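Local coordinates for protein RNA-dependent RNA Polymerase (Bombyx mori cytoplasmic polyhedrosis virus, PDB 6TZ0) that catalyses RNA-directed RNA synthesis, making plus strands from the double-stranded viral genome and probably minus strands during genome replication, at residues H28-L33 with C788-T793; L476-R479 with R485-A488; G635-G640 with T646-L651. All blocks are in the same frame, centred on the assembly; numbering follows the deposited sequence.

Contact 1 (H28-L33 with C788-T793)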
ATOM      1  N   HIS A  28      28.164  24.860 -26.934  1.00 56.53           N
ATOM      2  CA  HIS A  28      28.806  25.924 -26.171  1.00 56.53           C
ATOM      3  C   HIS A  28      27.816  26.675 -25.284  1.00 56.53           C
ATOM      4  O   HIS A  28      28.102  26.923 -24.106  1.00 56.53           O
ATOM      5  CB  HIS A  28      29.503  26.883 -27.134  1.00 56.53           C
ATOM      6  CG  HIS A  28      30.160  28.048 -26.465  1.00 56.53           C
ATOM      7  ND1 HIS A  28      31.301  27.924 -25.704  1.00 56.53           N
ATOM      8  CD2 HIS A  28      29.850  29.366 -26.464  1.00 56.53           C
ATOM      9  CE1 HIS A  28      31.657  29.112 -25.250  1.00 56.53           C
ATOM     10  NE2 HIS A  28      30.793  30.005 -25.699  1.00 56.53           N
ATOM     11  N   LEU A  29      26.645  27.031 -25.815  1.00 55.29           N
ATOM     12  CA  LEU A  29      25.708  27.826 -25.024  1.00 55.29           C
ATOM     13  C   LEU A  29      25.045  27.012 -23.916  1.00 55.29           C
ATOM     14  O   LEU A  29      24.850  27.519 -22.803  1.00 55.29           O
ATOM     15  CB  LEU A  29      24.661  28.460 -25.929  1.00 55.29           C
ATOM     16  CG  LEU A  29      25.228  29.612 -26.745  1.00 55.29           C
ATOM     17  CD1 LEU A  29      24.196  30.119 -27.706  1.00 55.29           C
ATOM     18  CD2 LEU A  29      25.667  30.718 -25.813  1.00 55.29           C
ATOM     19  N   THR A  30      24.699  25.752 -24.182  1.00 54.68           N
ATOM     20  CA  THR A  30      24.134  24.928 -23.121  1.00 54.68           C
ATOM     21  C   THR A  30      25.185  24.540 -22.089  1.00 54.68           C
ATOM     22  O   THR A  30      24.853  24.372 -20.910  1.00 54.68           O
ATOM     23  CB  THR A  30      23.466  23.692 -23.718  1.00 54.68           C
ATOM     24  OG1 THR A  30      24.410  22.980 -24.523  1.00 54.68           O
ATOM     25  CG2 THR A  30      22.266  24.092 -24.564  1.00 54.68           C
ATOM     26  N   ALA A  31      26.459  24.448 -22.489  1.00 57.01           N
ATOM     27  CA  ALA A  31      27.524  24.288 -21.506  1.00 57.01           C
ATOM     28  C   ALA A  31      27.673  25.534 -20.640  1.00 57.01           C
ATOM     29  O   ALA A  31      27.906  25.431 -19.428  1.00 57.01           O
ATOM     30  CB  ALA A  31      28.836  23.975 -22.215  1.00 57.01           C
ATOM     31  N   LYS A  32      27.535  26.717 -21.246  1.00 56.36           N
ATOM     32  CA  LYS A  32      27.644  27.960 -20.490  1.00 56.36           C
ATOM     33  C   LYS A  32      26.477  28.118 -19.521  1.00 56.36           C
ATOM     34  O   LYS A  32      26.636  28.680 -18.433  1.00 56.36           O
ATOM     35  CB  LYS A  32      27.724  29.145 -21.455  1.00 56.36           C
ATOM     36  CG  LYS A  32      27.961  30.496 -20.808  1.00 56.36           C
ATOM     37  CD  LYS A  32      28.129  31.581 -21.862  1.00 56.36           C
ATOM     38  CE  LYS A  32      28.176  32.968 -21.234  1.00 56.36           C
ATOM     39  NZ  LYS A  32      29.377  33.160 -20.376  1.00 56.36           N
ATOM     40  N   LEU A  33      25.298  27.614 -19.888  1.00 52.65           N
ATOM     41  CA  LEU A  33      24.194  27.627 -18.932  1.00 52.65           C
ATOM     42  C   LEU A  33      24.336  26.548 -17.867  1.00 52.65           C
ATOM     43  O   LEU A  33      23.837  26.719 -16.752  1.00 52.65           O
ATOM     44  CB  LEU A  33      22.854  27.481 -19.642  1.00 52.65           C
ATOM     45  CG  LEU A  33      22.427  28.708 -20.433  1.00 52.65           C
ATOM     46  CD1 LEU A  33      21.100  28.456 -21.103  1.00 52.65           C
ATOM     47  CD2 LEU A  33      22.354  29.913 -19.522  1.00 52.65           C
ATOM     48  N   CYS A 788      20.334  20.453 -17.517  1.00 53.27           N
ATOM     49  CA  CYS A 788      20.217  19.745 -16.241  1.00 53.27           C
ATOM     50  C   CYS A 788      21.101  18.519 -16.000  1.00 53.27           C
ATOM     51  O   CYS A 788      21.608  18.333 -14.900  1.00 53.27           O
ATOM     52  CB  CYS A 788      18.754  19.387 -15.971  1.00 53.27           C
ATOM     53  SG  CYS A 788      17.661  20.822 -15.926  1.00 53.27           S
ATOM     54  N   LEU A 789      21.267  17.679 -17.012  1.00 55.32           N
ATOM     55  CA  LEU A 789      22.046  16.448 -16.868  1.00 55.32           C
ATOM     56  C   LEU A 789      23.470  16.475 -17.433  1.00 55.32           C
ATOM     57  O   LEU A 789      24.105  15.432 -17.549  1.00 55.32           O
ATOM     58  CB  LEU A 789      21.280  15.272 -17.479  1.00 55.32           C
ATOM     59  CG  LEU A 789      19.819  15.098 -17.063  1.00 55.32           C
ATOM     60  CD1 LEU A 789      19.146  14.056 -17.939  1.00 55.32           C
ATOM     61  CD2 LEU A 789      19.713  14.702 -15.601  1.00 55.32           C
ATOM     62  N   ARG A 790      23.968  17.652 -17.788  1.00 59.17           N
ATOM     63  CA  ARG A 790      25.293  17.765 -18.399  1.00 59.17           C
ATOM     64  C   ARG A 790      26.543  17.889 -17.512  1.00 59.17           C
ATOM     65  O   ARG A 790      27.653  17.909 -18.036  1.00 59.17           O
ATOM     66  CB  ARG A 790      25.279  18.901 -19.422  1.00 59.17           C
ATOM     67  CG  ARG A 790      26.404  18.827 -20.434  1.00 59.17           C
ATOM     68  CD  ARG A 790      26.107  19.706 -21.631  1.00 59.17           C
ATOM     69  NE  ARG A 790      27.205  19.700 -22.585  1.00 59.17           N
ATOM     70  CZ  ARG A 790      27.215  20.407 -23.706  1.00 59.17           C
ATOM     71  NH1 ARG A 790      26.180  21.173 -24.010  1.00 59.17           N
ATOM     72  NH2 ARG A 790      28.255  20.348 -24.520  1.00 59.17           N
ATOM     73  N   ARG A 791      26.390  17.956 -16.194  1.00 66.24           N
ATOM     74  CA  ARG A 791      27.561  18.132 -15.325  1.00 66.24           C
ATOM     75  C   ARG A 791      28.013  16.922 -14.512  1.00 66.24           C
ATOM     76  O   ARG A 791      27.222  16.296 -13.813  1.00 66.24           O
ATOM     77  CB  ARG A 791      27.326  19.293 -14.361  1.00 66.24           C
ATOM     78  CG  ARG A 791      27.228  20.651 -15.022  1.00 66.24           C
ATOM     79  CD  ARG A 791      27.490  21.737 -13.998  1.00 66.24           C
ATOM     80  NE  ARG A 791      28.717  21.468 -13.258  1.00 66.24           N
ATOM     81  CZ  ARG A 791      29.326  22.350 -12.475  1.00 66.24           C
ATOM     82  NH1 ARG A 791      30.442  22.016 -11.845  1.00 66.24           N
ATOM     83  NH2 ARG A 791      28.823  23.566 -12.328  1.00 66.24           N
ATOM     84  N   PHE A 792      29.297  16.595 -14.630  1.00 75.24           N
ATOM     85  CA  PHE A 792      29.890  15.489 -13.890  1.00 75.24           C
ATOM     86  C   PHE A 792      31.217  15.882 -13.220  1.00 75.24           C
ATOM     87  O   PHE A 792      32.127  16.357 -13.894  1.00 75.24           O
ATOM     88  CB  PHE A 792      30.112  14.315 -14.844  1.00 75.24           C
ATOM     89  CG  PHE A 792      30.347  13.001 -14.158  1.00 75.24           C
ATOM     90  CD1 PHE A 792      29.330  12.380 -13.455  1.00 75.24           C
ATOM     91  CD2 PHE A 792      31.578  12.375 -14.238  1.00 75.24           C
ATOM     92  CE1 PHE A 792      29.542  11.168 -12.829  1.00 75.24           C
ATOM     93  CE2 PHE A 792      31.795  11.162 -13.616  1.00 75.24           C
ATOM     94  CZ  PHE A 792      30.776  10.558 -12.910  1.00 75.24           C
ATOM     95  N   THR A 793      31.334  15.670 -11.911  1.00 80.08           N
ATOM     96  CA  THR A 793      32.569  15.951 -11.193  1.00 80.08           C
ATOM     97  C   THR A 793      33.127  14.649 -10.649  1.00 80.08           C
ATOM     98  O   THR A 793      32.380  13.822 -10.116  1.00 80.08           O
ATOM     99  CB  THR A 793      32.338  16.940 -10.052  1.00 80.08           C
ATOM    100  OG1 THR A 793      31.408  16.380  -9.117  1.00 80.08           O
ATOM    101  CG2 THR A 793      31.788  18.247 -10.590  1.00 80.08           C
TER
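The guanidinium of Arg790 reaches helix 20-35 at Thr30 and Ala31. Ala31 lies over one face of the flat group, with its CB 4.2 Å from Arg790 CZ. Thr30 comes in at the edge, near the guanidinium plane, where its OG1 is 2.6 Å from Arg790 NH1; the angle is too poor for this to count as a hydrogen bond. The hydroxyl is instead bonded to Ile26 O, one turn earlier on the helix. Thr30 OG1 sits between the backbone N and the carbonyl carbon (chi1 56°), which turns it back to Ile26 O while it still borders the arginine.

Reach comes from an extended chain. Arg790 has CG anti to its backbone N (chi1 -161°) and runs straight to NE, meeting the short threonine side chain at about a right angle. Farther back, a hydrogen bond from Arg790 NE to Leu832 O steadies the group, while NH2 has a long, weak ion pair with Glu27.

The arginine thus bridges helix 20-35 and the loop leading into strand 791-795. That strand pairs through Phe792 with strand 827-831, whose Ile831 packs against Ala31, and Arg791, next to Arg790 in the chain and an ATP-binding residue, touches Arg147 on helix 145-160.

Contact 2 (L476-R479 with R485-A488)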
ATOM      1  N   LEU A 476       2.990   5.116  11.037  1.00 45.81           N
ATOM      2  CA  LEU A 476       2.435   6.037  10.060  1.00 45.81           C
ATOM      3  C   LEU A 476       3.566   6.590   9.204  1.00 45.81           C
ATOM      4  O   LEU A 476       4.613   6.983   9.725  1.00 45.81           O
ATOM      5  CB  LEU A 476       1.680   7.171  10.764  1.00 45.81           C
ATOM      6  CG  LEU A 476       0.780   8.138   9.999  1.00 45.81           C
ATOM      7  CD1 LEU A 476      -0.348   8.562  10.907  1.00 45.81           C
ATOM      8  CD2 LEU A 476       1.527   9.374   9.525  1.00 45.81           C
ATOM      9  N   VAL A 477       3.357   6.622   7.894  1.00 51.45           N
ATOM     10  CA  VAL A 477       4.331   7.187   6.968  1.00 51.45           C
ATOM     11  C   VAL A 477       3.573   7.932   5.873  1.00 51.45           C
ATOM     12  O   VAL A 477       2.524   7.484   5.404  1.00 51.45           O
ATOM     13  CB  VAL A 477       5.289   6.096   6.425  1.00 51.45           C
ATOM     14  CG1 VAL A 477       4.539   4.967   5.730  1.00 51.45           C
ATOM     15  CG2 VAL A 477       6.350   6.688   5.506  1.00 51.45           C
ATOM     16  N   GLU A 478       4.070   9.108   5.512  1.00 55.56           N
ATOM     17  CA  GLU A 478       3.319  10.005   4.654  1.00 55.56           C
ATOM     18  C   GLU A 478       3.642   9.752   3.180  1.00 55.56           C
ATOM     19  O   GLU A 478       4.446   8.887   2.831  1.00 55.56           O
ATOM     20  CB  GLU A 478       3.576  11.445   5.091  1.00 55.56           C
ATOM     21  CG  GLU A 478       5.038  11.836   5.169  1.00 55.56           C
ATOM     22  CD  GLU A 478       5.545  12.365   3.860  1.00 55.56           C
ATOM     23  OE1 GLU A 478       4.690  12.738   3.040  1.00 55.56           O
ATOM     24  OE2 GLU A 478       6.776  12.404   3.646  1.00 55.56           O
ATOM     25  N   ARG A 479       3.001  10.520   2.302  1.00 57.35           N
ATOM     26  CA  ARG A 479       3.085  10.305   0.864  1.00 57.35           C
ATOM     27  C   ARG A 479       3.054  11.662   0.165  1.00 57.35           C
ATOM     28  O   ARG A 479       2.666  12.673   0.749  1.00 57.35           O
ATOM     29  CB  ARG A 479       1.934   9.388   0.398  1.00 57.35           C
ATOM     30  CG  ARG A 479       2.017   8.858  -1.025  1.00 57.35           C
ATOM     31  CD  ARG A 479       0.882   7.921  -1.374  1.00 57.35           C
ATOM     32  NE  ARG A 479       0.910   7.576  -2.793  1.00 57.35           N
ATOM     33  CZ  ARG A 479       1.648   6.601  -3.311  1.00 57.35           C
ATOM     34  NH1 ARG A 479       2.428   5.865  -2.531  1.00 57.35           N
ATOM     35  NH2 ARG A 479       1.612   6.361  -4.614  1.00 57.35           N
ATOM     36  N   ARG A 485      -4.071  15.596  -1.618  1.00 51.31           N
ATOM     37  CA  ARG A 485      -3.585  15.807  -0.258  1.00 51.31           C
ATOM     38  C   ARG A 485      -2.444  14.839   0.078  1.00 51.31           C
ATOM     39  O   ARG A 485      -1.948  14.088  -0.763  1.00 51.31           O
ATOM     40  CB  ARG A 485      -4.731  15.653   0.734  1.00 51.31           C
ATOM     41  CG  ARG A 485      -5.797  16.718   0.611  1.00 51.31           C
ATOM     42  CD  ARG A 485      -6.945  16.445   1.567  1.00 51.31           C
ATOM     43  NE  ARG A 485      -7.623  15.198   1.221  1.00 51.31           N
ATOM     44  CZ  ARG A 485      -8.603  14.649   1.930  1.00 51.31           C
ATOM     45  NH1 ARG A 485      -9.046  15.239   3.032  1.00 51.31           N
ATOM     46  NH2 ARG A 485      -9.146  13.509   1.525  1.00 51.31           N
ATOM     47  N   GLN A 486      -2.012  14.857   1.340  1.00 51.67           N
ATOM     48  CA  GLN A 486      -0.741  14.219   1.665  1.00 51.67           C
ATOM     49  C   GLN A 486      -0.866  12.705   1.857  1.00 51.67           C
ATOM     50  O   GLN A 486       0.096  11.988   1.566  1.00 51.67           O
ATOM     51  CB  GLN A 486      -0.120  14.885   2.894  1.00 51.67           C
ATOM     52  CG  GLN A 486       1.356  14.561   3.078  1.00 51.67           C
ATOM     53  CD  GLN A 486       1.992  15.282   4.237  1.00 51.67           C
ATOM     54  OE1 GLN A 486       1.331  15.999   4.977  1.00 51.67           O
ATOM     55  NE2 GLN A 486       3.292  15.103   4.395  1.00 51.67           N
ATOM     56  N   ARG A 487      -2.024  12.204   2.311  1.00 53.10           N
ATOM     57  CA  ARG A 487      -2.386  10.775   2.271  1.00 53.10           C
ATOM     58  C   ARG A 487      -1.409   9.909   3.084  1.00 53.10           C
ATOM     59  O   ARG A 487      -0.543   9.212   2.552  1.00 53.10           O
ATOM     60  CB  ARG A 487      -2.510  10.304   0.813  1.00 53.10           C
ATOM     61  CG  ARG A 487      -3.029   8.888   0.584  1.00 53.10           C
ATOM     62  CD  ARG A 487      -3.142   8.601  -0.900  1.00 53.10           C
ATOM     63  NE  ARG A 487      -3.447   7.202  -1.173  1.00 53.10           N
ATOM     64  CZ  ARG A 487      -4.671   6.688  -1.181  1.00 53.10           C
ATOM     65  NH1 ARG A 487      -4.851   5.403  -1.448  1.00 53.10           N
ATOM     66  NH2 ARG A 487      -5.717   7.458  -0.917  1.00 53.10           N
ATOM     67  N   ALA A 488      -1.508  10.058   4.402  1.00 50.96           N
ATOM     68  CA  ALA A 488      -0.723   9.237   5.321  1.00 50.96           C
ATOM     69  C   ALA A 488      -1.098   7.761   5.218  1.00 50.96           C
ATOM     70  O   ALA A 488      -2.247   7.381   5.455  1.00 50.96           O
ATOM     71  CB  ALA A 488      -0.932   9.724   6.753  1.00 50.96           C
TER
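Gln486 meets Glu478 and Arg479 from its CB to its amide nitrogen. At its base, CB comes within 4.2 Å of Arg479 O. The next atom, CG, stands anti to the backbone N (chi1 -164°) and lies closer to the same oxygen, at 3.3 Å from Arg479 O. From there the extended chain carries CD past the Glu478 carboxylate. At the tip, Gln486 NE2 donates to Glu478 OE1 over 3.1 Å, with a fairly straight N-H...O angle of 158°. The amide does not lie flat with its acceptor: it meets OE1 from above the carboxylate plane, and the two planes are 60° apart. Glu478 bends at chi2 to present that oxygen, and Gln486 NE2 has a second, weak bond to Thr347 O.

Elsewhere the segments touch more simply. Leu476 CD2 rests 3.7 Å from Ala488 CB, an apolar contact where strand 474-477 runs by the residue before strand 489-491, and Arg479 N makes a weak bond to Gln486 O. The chains of Arg479 and Arg487 run side by side in the same direction, touching through their CD atoms.

Together these contacts close the loop joining antiparallel strands 474-477 and 489-491. An arginine-rich turn here, with Arg485, a UTP-binding residue, and Arg487 near Asp552 and Asp680, is consistent with motif F in the fingers of viral RNA polymerases.

Contact 3 (G635-G640 with T646-L651)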
ATOM      1  N   GLY A 635     -11.410   3.410  13.807  1.00 36.12           N
ATOM      2  CA  GLY A 635     -12.518   3.286  12.883  1.00 36.12           C
ATOM      3  C   GLY A 635     -12.199   3.825  11.508  1.00 36.12           C
ATOM      4  O   GLY A 635     -13.083   4.299  10.789  1.00 36.12           O
ATOM      5  N   THR A 636     -10.928   3.789  11.151  1.00 36.52           N
ATOM      6  CA  THR A 636     -10.456   4.105   9.818  1.00 36.52           C
ATOM      7  C   THR A 636     -10.224   2.752   9.144  1.00 36.52           C
ATOM      8  O   THR A 636     -10.639   1.715   9.665  1.00 36.52           O
ATOM      9  CB  THR A 636      -9.220   5.008   9.941  1.00 36.52           C
ATOM     10  OG1 THR A 636      -9.468   5.968  10.968  1.00 36.52           O
ATOM     11  CG2 THR A 636      -8.958   5.827   8.678  1.00 36.52           C
ATOM     12  N   TYR A 637      -9.600   2.735   7.974  1.00 36.16           N
ATOM     13  CA  TYR A 637      -9.105   1.492   7.436  1.00 36.16           C
ATOM     14  C   TYR A 637      -7.619   1.666   7.154  1.00 36.16           C
ATOM     15  O   TYR A 637      -7.232   2.672   6.543  1.00 36.16           O
ATOM     16  CB  TYR A 637      -9.853   1.098   6.162  1.00 36.16           C
ATOM     17  CG  TYR A 637      -9.687  -0.359   5.843  1.00 36.16           C
ATOM     18  CD1 TYR A 637     -10.418  -1.315   6.531  1.00 36.16           C
ATOM     19  CD2 TYR A 637      -8.774  -0.786   4.893  1.00 36.16           C
ATOM     20  CE1 TYR A 637     -10.263  -2.649   6.266  1.00 36.16           C
ATOM     21  CE2 TYR A 637      -8.612  -2.122   4.623  1.00 36.16           C
ATOM     22  CZ  TYR A 637      -9.357  -3.046   5.311  1.00 36.16           C
ATOM     23  OH  TYR A 637      -9.198  -4.381   5.042  1.00 36.16           O
ATOM     24  N   PRO A 638      -6.764   0.727   7.581  1.00 41.03           N
ATOM     25  CA  PRO A 638      -5.324   1.036   7.688  1.00 41.03           C
ATOM     26  C   PRO A 638      -4.618   1.242   6.360  1.00 41.03           C
ATOM     27  O   PRO A 638      -3.681   2.046   6.291  1.00 41.03           O
ATOM     28  CB  PRO A 638      -4.768  -0.183   8.436  1.00 41.03           C
ATOM     29  CG  PRO A 638      -5.941  -0.770   9.140  1.00 41.03           C
ATOM     30  CD  PRO A 638      -7.100  -0.549   8.231  1.00 41.03           C
ATOM     31  N   SER A 639      -5.003   0.493   5.328  1.00 43.44           N
ATOM     32  CA  SER A 639      -4.609   0.669   3.928  1.00 43.44           C
ATOM     33  C   SER A 639      -3.133   0.392   3.637  1.00 43.44           C
ATOM     34  O   SER A 639      -2.705   0.477   2.482  1.00 43.44           O
ATOM     35  CB  SER A 639      -4.998   2.066   3.423  1.00 43.44           C
ATOM     36  OG  SER A 639      -4.641   2.231   2.064  1.00 43.44           O
ATOM     37  N   GLY A 640      -2.358   0.030   4.653  1.00 43.83           N
ATOM     38  CA  GLY A 640      -1.036  -0.525   4.460  1.00 43.83           C
ATOM     39  C   GLY A 640      -1.103  -1.995   4.797  1.00 43.83           C
ATOM     40  O   GLY A 640      -0.143  -2.609   5.269  1.00 43.83           O
ATOM     41  N   THR A 646      -8.853  -5.345  -1.844  1.00 29.49           N
ATOM     42  CA  THR A 646      -9.855  -6.387  -2.003  1.00 29.49           C
ATOM     43  C   THR A 646     -11.073  -6.142  -1.138  1.00 29.49           C
ATOM     44  O   THR A 646     -12.178  -6.487  -1.554  1.00 29.49           O
ATOM     45  CB  THR A 646      -9.278  -7.760  -1.669  1.00 29.49           C
ATOM     46  OG1 THR A 646      -8.912  -7.802  -0.289  1.00 29.49           O
ATOM     47  CG2 THR A 646      -8.058  -8.042  -2.509  1.00 29.49           C
ATOM     48  N   HIS A 647     -10.893  -5.538   0.040  1.00 26.36           N
ATOM     49  CA  HIS A 647     -12.022  -5.224   0.909  1.00 26.36           C
ATOM     50  C   HIS A 647     -12.998  -4.273   0.236  1.00 26.36           C
ATOM     51  O   HIS A 647     -14.198  -4.562   0.148  1.00 26.36           O
ATOM     52  CB  HIS A 647     -11.531  -4.622   2.219  1.00 26.36           C
ATOM     53  CG  HIS A 647     -12.633  -4.230   3.151  1.00 26.36           C
ATOM     54  ND1 HIS A 647     -13.246  -2.999   3.104  1.00 26.36           N
ATOM     55  CD2 HIS A 647     -13.229  -4.908   4.156  1.00 26.36           C
ATOM     56  CE1 HIS A 647     -14.179  -2.939   4.035  1.00 26.36           C
ATOM     57  NE2 HIS A 647     -14.189  -4.083   4.689  1.00 26.36           N
ATOM     58  N   HIS A 648     -12.494  -3.143  -0.259  1.00 28.37           N
ATOM     59  CA  HIS A 648     -13.363  -2.152  -0.878  1.00 28.37           C
ATOM     60  C   HIS A 648     -13.945  -2.665  -2.185  1.00 28.37           C
ATOM     61  O   HIS A 648     -15.119  -2.407  -2.473  1.00 28.37           O
ATOM     62  CB  HIS A 648     -12.602  -0.849  -1.107  1.00 28.37           C
ATOM     63  CG  HIS A 648     -12.025  -0.262   0.142  1.00 28.37           C
ATOM     64  ND1 HIS A 648     -12.803   0.195   1.181  1.00 28.37           N
ATOM     65  CD2 HIS A 648     -10.747  -0.011   0.498  1.00 28.37           C
ATOM     66  CE1 HIS A 648     -12.032   0.673   2.139  1.00 28.37           C
ATOM     67  NE2 HIS A 648     -10.778   0.558   1.749  1.00 28.37           N
ATOM     68  N   THR A 649     -13.172  -3.456  -2.941  1.00 26.89           N
ATOM     69  CA  THR A 649     -13.674  -4.015  -4.193  1.00 26.89           C
ATOM     70  C   THR A 649     -14.816  -4.999  -3.951  1.00 26.89           C
ATOM     71  O   THR A 649     -15.875  -4.904  -4.589  1.00 26.89           O
ATOM     72  CB  THR A 649     -12.536  -4.699  -4.939  1.00 26.89           C
ATOM     73  OG1 THR A 649     -11.485  -3.760  -5.166  1.00 26.89           O
ATOM     74  CG2 THR A 649     -13.029  -5.214  -6.265  1.00 26.89           C
ATOM     75  N   VAL A 650     -14.619  -5.936  -3.012  1.00 24.14           N
ATOM     76  CA  VAL A 650     -15.637  -6.930  -2.687  1.00 24.14           C
ATOM     77  C   VAL A 650     -16.883  -6.270  -2.120  1.00 24.14           C
ATOM     78  O   VAL A 650     -18.005  -6.586  -2.535  1.00 24.14           O
ATOM     79  CB  VAL A 650     -15.054  -7.984  -1.726  1.00 24.14           C
ATOM     80  CG1 VAL A 650     -16.141  -8.814  -1.101  1.00 24.14           C
ATOM     81  CG2 VAL A 650     -14.123  -8.911  -2.474  1.00 24.14           C
ATOM     82  N   LEU A 651     -16.707  -5.302  -1.216  1.00 23.06           N
ATOM     83  CA  LEU A 651     -17.848  -4.654  -0.578  1.00 23.06           C
ATOM     84  C   LEU A 651     -18.665  -3.835  -1.571  1.00 23.06           C
ATOM     85  O   LEU A 651     -19.902  -3.872  -1.539  1.00 23.06           O
ATOM     86  CB  LEU A 651     -17.353  -3.786   0.580  1.00 23.06           C
ATOM     87  CG  LEU A 651     -18.336  -3.093   1.523  1.00 23.06           C
ATOM     88  CD1 LEU A 651     -17.754  -3.102   2.899  1.00 23.06           C
ATOM     89  CD2 LEU A 651     -18.565  -1.657   1.131  1.00 23.06           C
TER
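Tyr637 OH finds its polar partner in Asp643, through a weak hydrogen bond to OD1, and the same Tyr637 OH touches the base of the His647 side chain, 3.7 Å from His647 CB. No hydrogen bond crosses between 635-640 and 646-651; aromatic rings do the work. Tyr637 and His647 form a face-to-face stack, their centroids 4.8 Å apart and their planes inclined by 24°. The hydroxyl end of the tyrosine, rather than its CB end, is what overlaps: Tyr637 CZ stands 4.1 Å from His647 CG, above one face of the imidazole. Tyr637 carries CG anti to its backbone N (chi1 -161°), and this sends the ring out of the loop toward the helix.

His648, the next residue on the helix, supplies a second ring in another orientation. Its edge is turned to the tyrosine face, with centroids 5.3 Å apart and planes at 68°, and its nearest atom, NE2, is 4.0 Å from Tyr637 CD2. The His648 and Tyr637 side chains run past one another, pointing opposite ways. The same NE2 has a weak hydrogen bond to Asp552 OD1. Beyond the contact, Tyr563 of helix 557-573 meets His647 edge-to-face.

The loop, with its Ser639-Gly640 pair, leading into helix 644-665 is consistent with motif B of viral RNA-dependent RNA polymerases. Chemically, the loop is joined to the start of its helix by dispersion and ring electrostatics, while the polar ends of Tyr637 and His648 are weakly bonded to carboxylates, Tyr637 to Asp643 and His648 to the UTP-binding Asp552.

Contacts 2 and 3 are neighbours in the central polymerase domain, with centres 16 Å apart and nearest atoms about 5 Å apart, yet they do not touch. Both border the same site: the side chains of Arg487 and His648 each lie about 6 Å from that of the magnesium-binding Asp680, and both approach Asp552. Contact 1 stands well apart, its centre 36 Å from that of contact 2 and 49 Å from that of contact 3, on the opposite side of the chain's centre from the latter. It joins parts of the chain 755 residues apart, beside a separate ATP-binding site, whereas contacts 2 and 3 each close a short local loop.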